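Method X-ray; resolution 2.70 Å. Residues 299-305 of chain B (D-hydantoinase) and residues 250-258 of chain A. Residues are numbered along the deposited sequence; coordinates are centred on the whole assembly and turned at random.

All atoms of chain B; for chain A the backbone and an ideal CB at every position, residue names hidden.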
# COMPACT_ATOMS: atom_id res chain seq x y z
N TRP B 299 -13.10 13.49 -5.59
CA TRP B 299 -14.54 13.39 -5.40
C TRP B 299 -14.88 12.10 -4.63
O TRP B 299 -15.74 12.12 -3.75
CB TRP B 299 -15.28 13.40 -6.73
CG TRP B 299 -15.51 14.78 -7.32
CD1 TRP B 299 -15.00 15.26 -8.50
CD2 TRP B 299 -16.36 15.82 -6.80
NE1 TRP B 299 -15.49 16.53 -8.74
CE2 TRP B 299 -16.33 16.89 -7.72
CE3 TRP B 299 -17.16 15.94 -5.65
CZ2 TRP B 299 -17.06 18.07 -7.52
CZ3 TRP B 299 -17.88 17.11 -5.45
CH2 TRP B 299 -17.82 18.16 -6.38
N ASN B 300 -14.21 10.99 -4.96
CA ASN B 300 -14.48 9.74 -4.25
C ASN B 300 -14.11 9.90 -2.80
O ASN B 300 -14.83 9.44 -1.91
CB ASN B 300 -13.69 8.56 -4.84
CG ASN B 300 -14.23 8.09 -6.19
OD1 ASN B 300 -15.44 8.18 -6.45
ND2 ASN B 300 -13.34 7.57 -7.04
N ALA B 301 -12.98 10.56 -2.55
CA ALA B 301 -12.53 10.78 -1.18
C ALA B 301 -13.56 11.62 -0.45
O ALA B 301 -13.84 11.38 0.73
CB ALA B 301 -11.19 11.47 -1.19
N LEU B 302 -14.13 12.61 -1.14
CA LEU B 302 -15.16 13.46 -0.54
C LEU B 302 -16.35 12.60 -0.13
O LEU B 302 -16.77 12.62 1.02
CB LEU B 302 -15.63 14.53 -1.54
CG LEU B 302 -15.16 15.99 -1.47
CD1 LEU B 302 -14.19 16.21 -0.33
CD2 LEU B 302 -14.55 16.38 -2.80
N ARG B 303 -16.87 11.84 -1.09
CA ARG B 303 -18.02 10.97 -0.86
C ARG B 303 -17.78 9.99 0.28
O ARG B 303 -18.72 9.59 0.96
CB ARG B 303 -18.38 10.19 -2.13
CG ARG B 303 -19.71 9.46 -2.01
CD ARG B 303 -20.06 8.66 -3.26
NE ARG B 303 -19.28 7.43 -3.38
CZ ARG B 303 -18.18 7.31 -4.12
NH1 ARG B 303 -17.73 8.34 -4.82
NH2 ARG B 303 -17.54 6.14 -4.16
N ASN B 304 -16.53 9.60 0.48
CA ASN B 304 -16.20 8.67 1.55
C ASN B 304 -15.92 9.39 2.87
O ASN B 304 -15.59 8.75 3.88
CB ASN B 304 -15.02 7.80 1.14
CG ASN B 304 -15.42 6.68 0.20
OD1 ASN B 304 -16.18 5.79 0.58
ND2 ASN B 304 -14.93 6.73 -1.03
N GLY B 305 -16.04 10.71 2.86
CA GLY B 305 -15.83 11.50 4.06
C GLY B 305 -14.40 11.68 4.54
O GLY B 305 -14.15 11.90 5.73
N UNK A 250 -10.31 -0.82 -1.83
CA UNK A 250 -11.46 -0.82 -2.72
C UNK A 250 -11.99 0.61 -2.87
O UNK A 250 -12.23 1.08 -4.00
CB UNK A 250 -12.55 -1.75 -2.19
N UNK A 251 -12.16 1.31 -1.75
CA UNK A 251 -12.65 2.69 -1.79
C UNK A 251 -11.78 3.57 -2.67
O UNK A 251 -12.30 4.40 -3.42
CB UNK A 251 -12.71 3.27 -0.38
N UNK A 252 -10.46 3.40 -2.60
CA UNK A 252 -9.57 4.21 -3.43
C UNK A 252 -9.70 3.92 -4.92
O UNK A 252 -9.50 4.81 -5.74
CB UNK A 252 -8.12 3.99 -3.00
N UNK A 253 -10.04 2.69 -5.27
CA UNK A 253 -10.20 2.33 -6.67
C UNK A 253 -11.50 2.88 -7.22
O UNK A 253 -11.76 2.80 -8.41
CB UNK A 253 -10.15 0.81 -6.84
N UNK A 254 -12.35 3.42 -6.34
CA UNK A 254 -13.62 3.96 -6.80
C UNK A 254 -14.80 3.02 -6.58
O UNK A 254 -15.92 3.30 -7.00
CB UNK A 254 -13.52 4.31 -8.29
N UNK A 255 -14.54 1.90 -5.91
CA UNK A 255 -15.61 0.95 -5.64
C UNK A 255 -16.51 1.56 -4.58
O UNK A 255 -16.03 2.08 -3.57
CB UNK A 255 -15.06 -0.41 -5.19
N UNK A 256 -17.82 1.52 -4.80
CA UNK A 256 -18.74 2.06 -3.81
C UNK A 256 -18.82 1.03 -2.71
O UNK A 256 -19.82 0.32 -2.57
CB UNK A 256 -20.12 2.37 -4.40
N UNK A 257 -17.75 0.94 -1.93
CA UNK A 257 -17.68 -0.01 -0.83
C UNK A 257 -18.01 0.65 0.49
O UNK A 257 -17.50 1.73 0.80
CB UNK A 257 -16.29 -0.65 -0.76
N UNK A 258 -18.88 0.01 1.26
CA UNK A 258 -19.28 0.52 2.56
C UNK A 258 -18.93 -0.57 3.54
O UNK A 258 -18.84 -1.73 3.15
CB UNK A 258 -20.76 0.89 2.62

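Chain B presents the last turn of a helix and the residue after it: Asn B300 and Asn B304 point toward chain A, and Arg B303 starts sideways but brings its end nearer. Each position of chain A can be read against that polar patch.

At 250 the ideal CB has nothing of chain B within 5.5 Å, so this contact leaves the choice wide. The residue is alanine.

The CB at 251 points sideways, 4.2 Å from Asn B304 ND2, and a longer side chain could run on to the amide oxygen OD1. Glutamine, arginine or lysine could supply a donor; the carbonyl O of position 257 lies nearby as a second acceptor and favours a group able to serve both. The residue is Lys A251. Its chain, m at chi1, extended through chi2 and chi3 and bent at chi4 (m), brings NZ to donate to Asn B304 OD1 at 2.9 Å and to the carbonyl O of position 257 at 2.6 Å. Water 3 donates to the same two oxygens, so one lysine and one water tie the helix end, the strand and chain B together.

Positions 252 and 253 point away, and many residues would fit. The first is serine, and what matters here is its backbone: Ser A252 O receives a bond from water 1, which accepts from Asn B300 ND2. The second is Arg A253, whose guanidinium is bonded elsewhere in the structure.

At 254 phi is +100°, and a CB would be jammed against the preceding carbonyl O. That alone calls for glycine; an ideal CB would sit close to Asn B300 ND2, at 3.5 Å, without an evident clash. Gly A254 ends the helix in a Schellman motif, and Asn B300 ND2 lies 3.6 Å from Gly A254 CA.

Position 255 points away, so chain B sets no demand on its side chain. It is valine; Val A255 O lies at the edge of the Arg B303 guanidinium, near its plane, 4.4 Å from Arg B303 NH2.

The CB at 256 points sideways, 4.6 Å from Arg B303 NH2. An aliphatic stem would pack there, and an acid could answer the charge. The residue is Arg A256: its CG lies 4.0 Å from Arg B303 NH2, while its own NH2 is hydrogen-bonded elsewhere in the structure.

Positions 257 and 258 enter a strand, and neither ideal CB has chain B within 5.5 Å, so this contact makes no demand on either side chain. They are Ala A257, useful here through its carbonyl, and Leu A258.

Chain A 250-258: AKSRGVRAL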
# COMPACT_ATOMS: atom_id res chain seq x y z
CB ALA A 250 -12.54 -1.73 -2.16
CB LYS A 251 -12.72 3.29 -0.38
CG LYS A 251 -13.88 2.80 0.47
CD LYS A 251 -13.78 3.36 1.89
CE LYS A 251 -14.95 2.93 2.78
NZ LYS A 251 -16.27 3.47 2.35
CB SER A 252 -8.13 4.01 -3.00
OG SER A 252 -7.94 4.59 -1.72
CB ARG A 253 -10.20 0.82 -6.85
CG ARG A 253 -9.01 0.11 -6.25
CD ARG A 253 -8.77 -1.19 -6.97
NE ARG A 253 -9.83 -2.17 -6.75
CZ ARG A 253 -9.93 -2.93 -5.67
NH1 ARG A 253 -9.03 -2.83 -4.70
NH2 ARG A 253 -10.92 -3.81 -5.56
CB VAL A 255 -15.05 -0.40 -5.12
CG1 VAL A 255 -16.19 -1.33 -4.70
CG2 VAL A 255 -14.21 -1.07 -6.20
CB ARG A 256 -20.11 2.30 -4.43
CG ARG A 256 -20.12 3.43 -5.45
CD ARG A 256 -21.48 3.54 -6.10
NE ARG A 256 -21.77 2.44 -7.02
CZ ARG A 256 -22.98 2.13 -7.46
NH1 ARG A 256 -24.04 2.84 -7.06
NH2 ARG A 256 -23.15 1.11 -8.31
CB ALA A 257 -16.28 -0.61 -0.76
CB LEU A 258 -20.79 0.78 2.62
CG LEU A 258 -21.41 1.48 1.42
CD1 LEU A 258 -22.89 1.66 1.67
CD2 LEU A 258 -20.74 2.82 1.19
O HOH W 1 -10.85 7.08 -6.41
O HOH W 2 -17.81 6.06 -7.35
O HOH W 3 -18.03 4.29 -1.06
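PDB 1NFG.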